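Local coordinates for protein porin (Acinetobacter baumannii AB307-0294, PDB 5DL7) that probably acts as an outer-membrane porin of the OprD family, a beta-barrel channel for small solutes that binds calcium and may carry vanillate, at residues R28-D33 against S91-V96; G232-P235 against N241-S244; L305-S310 against S367-L372; Y326-A331 against V336-L341. All blocks are in the same frame, centred on the assembly; numbering follows the deposited sequence.

Contact 1: R28-D33 against S91-V96. With C8E ((hydroxyethyloxy)tri(ethyloxy)octane), chain K.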
# COMPACT_ATOMS: atom_id res chain seq x y z
N ARG A 28 3.96 -17.26 4.01
CA ARG A 28 4.74 -16.28 3.20
C ARG A 28 6.19 -16.35 3.54
O ARG A 28 6.53 -16.46 4.72
CB ARG A 28 4.30 -14.87 3.56
CG ARG A 28 2.82 -14.63 3.47
CD ARG A 28 2.62 -13.81 2.12
NE ARG A 28 2.89 -12.55 2.52
CZ ARG A 28 3.36 -11.35 2.02
NH1 ARG A 28 3.44 -10.52 2.98
NH2 ARG A 28 3.69 -10.92 0.85
N ASN A 29 7.07 -16.40 2.55
CA ASN A 29 8.49 -16.30 2.72
C ASN A 29 8.88 -15.03 1.90
O ASN A 29 8.42 -14.93 0.75
CB ASN A 29 9.11 -17.48 2.10
CG ASN A 29 10.59 -17.53 2.39
OD1 ASN A 29 11.36 -16.86 1.80
ND2 ASN A 29 10.96 -18.25 3.39
N PHE A 30 9.50 -14.08 2.55
CA PHE A 30 9.77 -12.72 1.98
C PHE A 30 11.27 -12.38 2.23
O PHE A 30 11.69 -12.29 3.34
CB PHE A 30 8.86 -11.80 2.68
CG PHE A 30 8.63 -10.46 2.02
CD1 PHE A 30 9.64 -9.74 1.30
CD2 PHE A 30 7.41 -9.76 2.25
CE1 PHE A 30 9.41 -8.50 0.68
CE2 PHE A 30 7.16 -8.51 1.62
CZ PHE A 30 8.15 -7.88 0.84
N TYR A 31 11.99 -12.15 1.17
CA TYR A 31 13.35 -11.60 1.28
C TYR A 31 13.34 -10.17 0.73
O TYR A 31 12.74 -9.95 -0.36
CB TYR A 31 14.28 -12.42 0.36
CG TYR A 31 15.69 -11.90 0.30
CD1 TYR A 31 16.48 -11.85 1.47
CD2 TYR A 31 16.21 -11.32 -0.86
CE1 TYR A 31 17.78 -11.36 1.43
CE2 TYR A 31 17.52 -10.79 -0.89
CZ TYR A 31 18.29 -10.85 0.28
OH TYR A 31 19.55 -10.35 0.26
N PHE A 32 13.93 -9.26 1.46
CA PHE A 32 13.91 -7.82 1.11
C PHE A 32 15.34 -7.33 1.20
O PHE A 32 16.00 -7.57 2.19
CB PHE A 32 13.07 -7.05 2.13
CG PHE A 32 12.98 -5.55 1.90
CD1 PHE A 32 14.04 -4.71 2.27
CD2 PHE A 32 11.83 -4.97 1.34
CE1 PHE A 32 13.99 -3.35 2.06
CE2 PHE A 32 11.76 -3.59 1.14
CZ PHE A 32 12.86 -2.79 1.47
N ASP A 33 15.81 -6.76 0.11
CA ASP A 33 17.21 -6.20 0.13
C ASP A 33 17.15 -4.88 -0.59
O ASP A 33 17.15 -4.88 -1.84
CB ASP A 33 18.07 -7.15 -0.67
CG ASP A 33 19.59 -6.61 -0.85
OD1 ASP A 33 20.05 -5.97 0.15
OD2 ASP A 33 20.22 -6.85 -1.97
N SER A 91 14.26 -3.31 7.40
CA SER A 91 13.39 -3.49 6.20
C SER A 91 11.95 -3.23 6.40
O SER A 91 11.17 -3.02 5.42
CB SER A 91 13.60 -4.94 5.74
OG SER A 91 12.92 -5.88 6.55
N GLY A 92 11.47 -3.43 7.61
CA GLY A 92 10.08 -3.52 7.87
C GLY A 92 9.39 -4.90 7.94
O GLY A 92 8.21 -5.02 8.16
N LEU A 93 10.14 -5.95 7.66
CA LEU A 93 9.63 -7.27 7.73
C LEU A 93 9.56 -7.76 9.20
O LEU A 93 8.94 -8.73 9.48
CB LEU A 93 10.54 -8.30 6.95
CG LEU A 93 10.57 -8.11 5.42
CD1 LEU A 93 11.34 -9.22 4.79
CD2 LEU A 93 9.15 -8.10 4.83
N LEU A 94 10.47 -7.23 10.03
CA LEU A 94 10.63 -7.74 11.42
C LEU A 94 10.76 -6.48 12.38
O LEU A 94 11.33 -5.41 11.95
CB LEU A 94 11.92 -8.51 11.56
CG LEU A 94 11.97 -9.87 10.79
CD1 LEU A 94 13.41 -10.34 10.67
CD2 LEU A 94 11.14 -10.89 11.53
N PRO A 95 10.29 -6.64 13.60
CA PRO A 95 10.56 -5.58 14.64
C PRO A 95 12.03 -5.42 14.86
O PRO A 95 12.85 -6.40 14.84
CB PRO A 95 9.79 -6.04 15.85
CG PRO A 95 8.89 -7.19 15.35
CD PRO A 95 9.68 -7.82 14.23
N VAL A 96 12.43 -4.13 14.93
CA VAL A 96 13.88 -3.86 15.16
C VAL A 96 14.02 -3.02 16.45
O VAL A 96 13.30 -2.04 16.58
CB VAL A 96 14.45 -3.06 13.97
CG1 VAL A 96 15.84 -2.66 14.20
CG2 VAL A 96 14.51 -4.00 12.70
O12 C8E K . 20.35 -14.04 3.01
C13 C8E K . 19.64 -15.18 2.61
C14 C8E K . 18.60 -14.80 1.56
O15 C8E K . 18.02 -15.95 0.95
C16 C8E K . 17.21 -15.68 -0.23
C17 C8E K . 16.03 -16.61 -0.06
O18 C8E K . 15.11 -16.62 -1.16
C19 C8E K . 13.76 -16.74 -0.69
C20 C8E K . 12.70 -16.40 -1.74
O21 C8E K . 11.53 -15.73 -1.12
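Phe32 and Ser91 mark the nearest backbone approach, 6.7 Å between their CA atoms, where loop 91-96 comes up against barrel strand 28-33 without pairing with it. Leu93 carries most of the contact. Its CD2 sits over the centre of the Phe30 ring, 3.6 Å from the ring centroid and 14° off the normal, a CH-pi contact. The two side chains cross at about a right angle. The other methyl, Leu93 CD1, lies 3.4 Å from Phe30 O and 3.8 Å from Phe32 CB, so the leucine fork reaches both inward-facing phenylalanines. Ser91 CB meets Phe32 CD1 at 3.5 Å, and Ser91 O lies over a face of the same ring. Ser91 OG accepts a bond of 3.0 Å from Leu93 N, an ST turn. With chi1 at 76°, OG lies between the backbone N and carbonyl carbon and can reach the amide two residues on. On the other side of the strand, detergent C16 lies over a face of Tyr31, and detergent O21 donates to Asn29 OD1. The contact is therefore mainly apolar packing, while Asp48 of the adjacent strand binds Ser91 OG and Arg140 of another loop binds Ser91 O.

Contact 2: G232-P235 against N241-S244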
# COMPACT_ATOMS: atom_id res chain seq x y z
N GLY A 232 -11.29 3.00 -14.63
CA GLY A 232 -12.13 2.30 -15.54
C GLY A 232 -11.40 1.38 -16.48
O GLY A 232 -10.15 1.34 -16.46
N LYS A 233 -12.21 0.59 -17.13
CA LYS A 233 -11.74 -0.33 -18.16
C LYS A 233 -12.84 -0.34 -19.19
O LYS A 233 -13.95 -0.88 -18.94
CB LYS A 233 -11.51 -1.70 -17.56
CG LYS A 233 -11.18 -2.72 -18.68
CD LYS A 233 -10.79 -4.05 -17.97
CE LYS A 233 -10.62 -5.21 -18.94
NZ LYS A 233 -10.70 -6.50 -18.14
N GLN A 234 -12.61 0.38 -20.25
CA GLN A 234 -13.62 0.62 -21.19
C GLN A 234 -13.21 -0.06 -22.55
O GLN A 234 -12.21 0.31 -23.14
CB GLN A 234 -13.66 2.13 -21.47
CG GLN A 234 -14.71 2.59 -22.47
CD GLN A 234 -14.64 4.10 -22.72
OE1 GLN A 234 -14.11 4.88 -22.01
NE2 GLN A 234 -15.26 4.47 -23.76
N PRO A 235 -14.09 -0.88 -23.09
CA PRO A 235 -13.74 -1.51 -24.40
C PRO A 235 -13.85 -0.47 -25.47
O PRO A 235 -14.90 0.11 -25.56
CB PRO A 235 -14.81 -2.56 -24.59
CG PRO A 235 -15.77 -2.46 -23.45
CD PRO A 235 -15.27 -1.51 -22.43
N ASN A 241 -8.95 -2.52 -24.97
CA ASN A 241 -9.55 -1.92 -23.81
C ASN A 241 -8.69 -0.72 -23.40
O ASN A 241 -7.42 -0.69 -23.59
CB ASN A 241 -9.62 -2.90 -22.65
CG ASN A 241 -10.40 -4.14 -22.98
OD1 ASN A 241 -11.49 -3.99 -23.43
ND2 ASN A 241 -9.74 -5.28 -23.07
N PHE A 242 -9.36 0.35 -22.95
CA PHE A 242 -8.71 1.59 -22.48
C PHE A 242 -8.84 1.65 -20.98
O PHE A 242 -9.92 1.57 -20.43
CB PHE A 242 -9.39 2.77 -23.07
CG PHE A 242 -9.01 4.08 -22.38
CD1 PHE A 242 -7.73 4.50 -22.38
CD2 PHE A 242 -9.97 4.82 -21.74
CE1 PHE A 242 -7.31 5.69 -21.67
CE2 PHE A 242 -9.60 6.01 -21.06
CZ PHE A 242 -8.26 6.42 -21.02
N LEU A 243 -7.73 1.58 -20.28
CA LEU A 243 -7.69 1.50 -18.84
C LEU A 243 -7.34 2.90 -18.27
O LEU A 243 -6.46 3.63 -18.81
CB LEU A 243 -6.68 0.49 -18.36
CG LEU A 243 -6.59 -0.94 -18.90
CD1 LEU A 243 -5.90 -1.88 -17.98
CD2 LEU A 243 -7.84 -1.47 -19.32
N SER A 244 -7.89 3.24 -17.12
CA SER A 244 -7.62 4.58 -16.48
C SER A 244 -7.69 4.43 -15.00
O SER A 244 -8.47 3.65 -14.43
CB SER A 244 -8.62 5.72 -17.03
OG SER A 244 -9.91 5.22 -16.72
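Lys233 and Leu243 lie side by side and point the same way, with Lys233 CG 3.6 Å from Leu243 CD2. The lysine chain is extended, so its middle carbons run past the leucine methyl and CE continues toward the Asn241 amide. Lys233 and Asn241 meet at a slant, at 4.2 Å between Lys233 CE and Asn241 CG. Asn241 turns OD1 toward Pro235, 3.5 Å from Pro235 CA. Its ND2 is bonded to Asn274 of the next strand. These four residues share one face of the sheet.

The pairing is that of a beta hairpin, strand 223-235 turning back into strand 240-253 of the barrel wall. The short strand axes run antiparallel at 164°. Lys233 with Leu243 and Pro235 with Asn241 are non-hydrogen-bonded pairs. Gly232 with Ser244 and Gln234 with Phe242 are hydrogen-bonded ones. Gln234 N reaches Phe242 O at 2.9 Å with an N-H...O angle of 173°, and Phe242 N returns an equally short bond to Gln234 O. The bonds between Gly232 and Ser244 are more bent.

Gln234 and Phe242 share the other face with Ser244. The glutamine amide is turned 76° from the phenylalanine ring, and Gln234 OE1 comes to the ring edge near its plane, 4.1 Å from Phe242 CD2. That oxygen has its hydrogen bond with the Tyr210 hydroxyl. Phe242 and Ser244 pack further on Tyr210 and Phe271, side chains of strands 210-219 and 263-275.

Contact 3: L305-S310 against S367-L372; sequences LDFMSS and SLEFDL
Met308 N points straight at Glu369 OE2, a hydrogen bond of 2.8 Å with an N-H...O angle of 178°. The carboxylate receives it on its syn lone pair. The Met308 side chain crosses the acid at a slant: Met308 CG is 3.5 Å from Glu369 OE2, and Met308 SD is 3.6 Å from Glu369 OE1. Phe307 CD2 lies 3.1 Å from Glu369 OE2 and 3.6 Å from Ser367 CB, the ring turned 57° from the carboxylate. A water completes this shell. It donates to Glu369 OE2, accepts from Ser309 N and bonds Ser367 OG at 2.7 Å, and it lies in the Phe307 ring plane at the edge. Glu369 reaches the loop with an extended chain, its CG anti to the carbonyl carbon (chi1 -54°).

Farther out, Arg346 on the neighbouring strand forms salt bridges with Glu369 OE1 and Asp306 OD1 and a cation-pi contact with Phe307. Ser367 OG is held by the Tyr312 hydroxyl. The buried carboxylate thus has a backbone amide and a water on one oxygen and an arginine on the other. Such partners would be expected to favour its ionised form, and they tie the inward-folded loop to the barrel wall.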
# COMPACT_ATOMS: atom_id res chain seq x y z
N LEU A 305 0.90 5.96 -8.88
CA LEU A 305 2.22 5.27 -9.19
C LEU A 305 2.78 4.77 -7.87
O LEU A 305 3.08 5.58 -6.96
CB LEU A 305 3.19 6.19 -10.00
CG LEU A 305 2.63 6.82 -11.22
CD1 LEU A 305 3.72 7.61 -11.90
CD2 LEU A 305 2.13 5.67 -12.13
N ASP A 306 2.82 3.48 -7.63
CA ASP A 306 3.24 2.89 -6.32
C ASP A 306 4.58 2.15 -6.49
O ASP A 306 4.72 0.96 -6.54
CB ASP A 306 2.22 1.86 -5.86
CG ASP A 306 1.97 0.73 -6.90
OD1 ASP A 306 2.16 0.86 -8.29
OD2 ASP A 306 1.49 -0.40 -6.39
N PHE A 307 5.64 2.93 -6.63
CA PHE A 307 7.03 2.38 -6.87
C PHE A 307 7.76 1.92 -5.61
O PHE A 307 7.33 2.37 -4.48
CB PHE A 307 7.80 3.50 -7.57
CG PHE A 307 7.64 3.46 -9.10
CD1 PHE A 307 6.43 3.76 -9.69
CD2 PHE A 307 8.64 3.06 -9.91
CE1 PHE A 307 6.30 3.78 -11.10
CE2 PHE A 307 8.50 3.01 -11.32
CZ PHE A 307 7.31 3.35 -11.91
N MET A 308 8.70 1.07 -5.73
CA MET A 308 9.36 0.32 -4.69
C MET A 308 10.19 1.23 -3.77
O MET A 308 10.19 1.03 -2.53
CB MET A 308 10.16 -0.82 -5.23
CG MET A 308 9.21 -1.85 -5.84
SD MET A 308 10.23 -3.03 -6.90
CE MET A 308 11.35 -3.74 -5.73
N SER A 309 10.94 2.16 -4.36
CA SER A 309 12.12 2.69 -3.67
C SER A 309 11.92 4.19 -3.26
O SER A 309 12.88 4.73 -2.70
CB SER A 309 13.39 2.59 -4.52
OG SER A 309 13.58 1.22 -4.85
N SER A 310 10.78 4.80 -3.58
CA SER A 310 10.45 6.16 -3.18
C SER A 310 8.96 6.32 -3.29
O SER A 310 8.31 5.61 -4.08
CB SER A 310 11.10 7.19 -4.14
OG SER A 310 10.69 8.59 -3.94
N SER A 367 13.39 5.59 -11.33
CA SER A 367 13.35 4.13 -11.04
C SER A 367 13.07 3.34 -12.30
O SER A 367 12.10 3.67 -13.00
CB SER A 367 12.13 3.85 -10.14
OG SER A 367 12.21 4.35 -8.83
N LEU A 368 13.84 2.31 -12.47
CA LEU A 368 13.55 1.24 -13.48
C LEU A 368 13.22 -0.02 -12.69
O LEU A 368 14.06 -0.48 -11.95
CB LEU A 368 14.69 1.01 -14.49
CG LEU A 368 14.43 -0.10 -15.55
CD1 LEU A 368 13.17 0.35 -16.42
CD2 LEU A 368 15.70 -0.16 -16.34
N GLU A 369 12.04 -0.55 -12.88
CA GLU A 369 11.60 -1.76 -12.21
C GLU A 369 11.20 -2.90 -13.14
O GLU A 369 10.73 -2.71 -14.23
CB GLU A 369 10.38 -1.58 -11.35
CG GLU A 369 10.58 -0.43 -10.33
CD GLU A 369 9.43 -0.38 -9.28
OE1 GLU A 369 8.42 -1.09 -9.36
OE2 GLU A 369 9.62 0.51 -8.36
N PHE A 370 11.41 -4.09 -12.62
CA PHE A 370 11.01 -5.40 -13.20
C PHE A 370 10.27 -6.23 -12.19
O PHE A 370 10.63 -6.22 -11.05
CB PHE A 370 12.20 -6.22 -13.68
CG PHE A 370 12.94 -5.54 -14.72
CD1 PHE A 370 12.49 -5.66 -16.04
CD2 PHE A 370 14.03 -4.69 -14.46
CE1 PHE A 370 13.12 -5.02 -17.14
CE2 PHE A 370 14.70 -4.05 -15.54
CZ PHE A 370 14.20 -4.19 -16.88
N ASP A 371 9.16 -6.90 -12.63
CA ASP A 371 8.28 -7.66 -11.75
C ASP A 371 7.89 -8.90 -12.53
O ASP A 371 7.24 -8.76 -13.52
CB ASP A 371 7.10 -6.77 -11.42
CG ASP A 371 6.10 -7.35 -10.46
OD1 ASP A 371 6.17 -8.49 -10.00
OD2 ASP A 371 5.23 -6.54 -9.95
N LEU A 372 8.28 -10.03 -12.06
CA LEU A 372 7.90 -11.37 -12.60
C LEU A 372 7.24 -12.18 -11.55
O LEU A 372 7.80 -12.35 -10.50
CB LEU A 372 9.11 -12.08 -13.10
CG LEU A 372 8.81 -13.27 -14.02
CD1 LEU A 372 8.10 -12.93 -15.27
CD2 LEU A 372 10.13 -13.95 -14.26
O HOH W 1 11.50 2.16 -7.46

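Contact 4: Y326-A331 against V336-L341. With C8E ((hydroxyethyloxy)tri(ethyloxy)octane), chain F; C8E ((hydroxyethyloxy)tri(ethyloxy)octane), chain G.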
# COMPACT_ATOMS: atom_id res chain seq x y z
N TYR A 326 2.59 -7.98 -19.54
CA TYR A 326 2.04 -9.16 -20.32
C TYR A 326 1.54 -10.20 -19.37
O TYR A 326 2.15 -10.56 -18.32
CB TYR A 326 3.15 -9.75 -21.26
CG TYR A 326 2.53 -10.75 -22.22
CD1 TYR A 326 1.76 -10.27 -23.28
CD2 TYR A 326 2.77 -12.09 -22.10
CE1 TYR A 326 1.18 -11.19 -24.17
CE2 TYR A 326 2.26 -13.03 -23.02
CZ TYR A 326 1.43 -12.53 -24.02
OH TYR A 326 0.85 -13.34 -25.01
N ASP A 327 0.33 -10.66 -19.67
CA ASP A 327 -0.24 -11.83 -19.02
C ASP A 327 -0.12 -13.03 -19.94
O ASP A 327 -0.63 -13.08 -21.04
CB ASP A 327 -1.70 -11.53 -18.71
CG ASP A 327 -2.43 -12.67 -18.10
OD1 ASP A 327 -2.09 -13.87 -18.04
OD2 ASP A 327 -3.55 -12.26 -17.60
N PHE A 328 0.57 -14.00 -19.42
CA PHE A 328 0.94 -15.19 -20.20
C PHE A 328 -0.11 -16.34 -20.22
O PHE A 328 0.18 -17.50 -20.62
CB PHE A 328 2.26 -15.79 -19.65
CG PHE A 328 3.50 -15.05 -19.94
CD1 PHE A 328 3.90 -14.02 -19.11
CD2 PHE A 328 4.25 -15.27 -21.12
CE1 PHE A 328 5.06 -13.33 -19.35
CE2 PHE A 328 5.47 -14.50 -21.33
CZ PHE A 328 5.86 -13.59 -20.45
N LYS A 329 -1.36 -16.01 -19.95
CA LYS A 329 -2.46 -16.98 -19.87
C LYS A 329 -2.58 -17.84 -21.08
O LYS A 329 -2.92 -19.03 -20.93
CB LYS A 329 -3.74 -16.14 -19.56
CG LYS A 329 -5.02 -17.02 -19.50
CD LYS A 329 -6.19 -16.38 -18.71
CE LYS A 329 -6.18 -14.85 -18.89
NZ LYS A 329 -6.12 -14.52 -20.36
N ASN A 330 -2.26 -17.33 -22.27
CA ASN A 330 -2.42 -18.07 -23.50
C ASN A 330 -1.14 -18.45 -24.13
O ASN A 330 -1.12 -18.92 -25.30
CB ASN A 330 -3.18 -17.27 -24.54
CG ASN A 330 -4.59 -16.99 -24.12
OD1 ASN A 330 -5.34 -17.87 -23.64
ND2 ASN A 330 -4.99 -15.77 -24.26
N ALA A 331 -0.04 -18.45 -23.37
CA ALA A 331 1.30 -18.65 -23.91
C ALA A 331 1.77 -20.05 -23.46
O ALA A 331 1.20 -20.60 -22.46
CB ALA A 331 2.22 -17.56 -23.46
N VAL A 336 4.58 -26.98 -21.77
CA VAL A 336 4.46 -26.24 -20.54
C VAL A 336 3.64 -25.03 -20.79
O VAL A 336 4.07 -24.08 -21.46
CB VAL A 336 5.86 -25.89 -19.94
CG1 VAL A 336 5.71 -25.21 -18.64
CG2 VAL A 336 6.76 -27.11 -19.72
N SER A 337 2.44 -24.98 -20.20
CA SER A 337 1.63 -23.76 -20.19
C SER A 337 2.19 -22.72 -19.29
O SER A 337 2.69 -23.05 -18.20
CB SER A 337 0.20 -24.05 -19.59
OG SER A 337 -0.47 -22.80 -19.58
N LEU A 338 2.23 -21.48 -19.71
CA LEU A 338 2.66 -20.41 -18.93
C LEU A 338 1.52 -19.68 -18.23
O LEU A 338 1.72 -18.59 -17.67
CB LEU A 338 3.54 -19.41 -19.68
CG LEU A 338 4.81 -20.06 -20.35
CD1 LEU A 338 5.53 -18.99 -21.13
CD2 LEU A 338 5.77 -20.47 -19.24
N ASN A 339 0.34 -20.26 -18.27
CA ASN A 339 -0.73 -19.61 -17.53
C ASN A 339 -0.39 -19.55 -16.02
O ASN A 339 0.10 -20.53 -15.40
CB ASN A 339 -2.03 -20.41 -17.83
CG ASN A 339 -3.25 -19.78 -17.17
OD1 ASN A 339 -3.33 -18.61 -17.05
ND2 ASN A 339 -4.09 -20.66 -16.56
N GLY A 340 -0.65 -18.35 -15.49
CA GLY A 340 -0.32 -17.87 -14.14
C GLY A 340 0.95 -17.08 -14.06
O GLY A 340 1.19 -16.41 -13.10
N LEU A 341 1.68 -16.97 -15.25
CA LEU A 341 2.84 -16.01 -15.32
C LEU A 341 2.40 -14.68 -15.78
O LEU A 341 1.54 -14.55 -16.65
CB LEU A 341 3.90 -16.60 -16.32
CG LEU A 341 5.25 -15.87 -16.33
CD1 LEU A 341 5.98 -16.21 -15.01
CD2 LEU A 341 6.08 -16.49 -17.49
C1 C8E F . 9.74 -17.91 -18.75
C2 C8E F . 9.51 -16.59 -19.49
C3 C8E F . 9.79 -15.31 -18.66
C4 C8E F . 9.65 -14.11 -19.60
C5 C8E F . 9.85 -12.73 -19.02
C6 C8E F . 10.10 -11.65 -20.01
C7 C8E F . 8.85 -11.30 -20.70
C8 C8E F . 9.07 -10.15 -21.53
O9 C8E F . 7.74 -10.39 -21.93
C10 C8E F . 6.86 -9.94 -22.94
C11 C8E F . 6.48 -11.26 -23.49
O12 C8E F . 5.46 -11.37 -24.52
C13 C8E F . 5.88 -11.71 -25.90
C14 C8E F . 4.78 -12.42 -26.70
O15 C8E F . 4.30 -11.72 -27.91
C16 C8E F . 3.03 -12.20 -28.41
C17 C8E F . 2.42 -11.29 -29.51
O18 C8E F . 1.22 -10.49 -29.32
C19 C8E F . -0.02 -11.16 -28.94
C20 C8E F . 0.18 -12.15 -27.78
O21 C8E F . -0.80 -12.43 -26.78
C1 C8E G . 14.36 -5.86 -21.23
C2 C8E G . 13.44 -5.37 -22.36
C3 C8E G . 11.93 -4.94 -22.09
C4 C8E G . 10.90 -6.07 -22.26
C5 C8E G . 10.83 -6.52 -23.73
C6 C8E G . 10.01 -7.81 -24.02
C7 C8E G . 9.96 -8.04 -25.54
C8 C8E G . 9.50 -9.41 -25.93
O9 C8E G . 10.29 -10.35 -25.27
C10 C8E G . 9.73 -11.64 -25.39
C11 C8E G . 10.65 -12.51 -24.61
O12 C8E G . 10.00 -13.80 -24.40
C13 C8E G . 9.09 -14.12 -23.32
C14 C8E G . 8.87 -15.66 -23.36
O15 C8E G . 7.71 -15.85 -24.21
C16 C8E G . 7.25 -17.21 -24.21
C17 C8E G . 5.91 -17.24 -24.95
O18 C8E G . 5.14 -16.05 -25.31
C19 C8E G . 4.11 -16.50 -26.25
C20 C8E G . 3.25 -15.48 -26.94
O21 C8E G . 2.24 -16.17 -27.71
O HOH W 2 -0.98 -15.59 -16.48
O HOH W 3 -1.30 -21.14 -21.68
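Leu341 O is gripped by two donors: Phe328 N at 3.0 Å and a water at 2.7 Å. The same water donates to Asp327 OD1 and accepts from Gly340 N, so it bridges the two segments. Asp327 OD1 also takes Lys329 N from above its carboxylate plane, an Asx turn. Leu338 N donates to Ala331 O at 3.1 Å, and a second water joins that oxygen to Lys329 O and Ser337 OG.

The Phe328 ring projects from this polar framework toward the detergent. Leu341 CD2 sits over one face toward the rim, 3.8 Å from the centroid, a CH-pi contact. Tyr326 CD2 stands over the centre of the opposite face. Leu338 runs alongside, its CB 3.8 Å from Phe328 CB. A Phe328 chi1 of -73° swings the ring to the backbone-N side, beside Leu341. Two detergent molecules meet the ring edge, and an ether oxygen, O12, of one lies over a face of Tyr326, toward its rim.

A type I turn (Phe328 to Ala331) and a type II turn (Leu338 to Leu341) flank the small hairpin 332-333/336-337 in the connection between antiparallel barrel strands 318-327 and 341-353, a strand-to-strand turn of the OprD-family barrel.

From the N terminus, contact 1 comes first: the loop after strand 66-79 returns to strand 22-36, which pairs with the last strand, 406-418. Contact 2 closes a short turn between neighbouring strands 223-235 and 240-253, on the opposite side of the chain's centre from contact 1. Contact 3 closes a longer stretch, bringing the loop after strand 278-288 onto strand 363-375. Contact 4 is nested inside it, at the turn from strand 318-327 to strand 341-353. These two touch through Leu372 CD1 and Leu341 CD1, 3.9 Å apart. Contacts 1 and 2 are in series with the others, and none cross. Contacts 1 and 3 fix loops to the wall; contacts 2 and 4 join strands consecutive around the barrel.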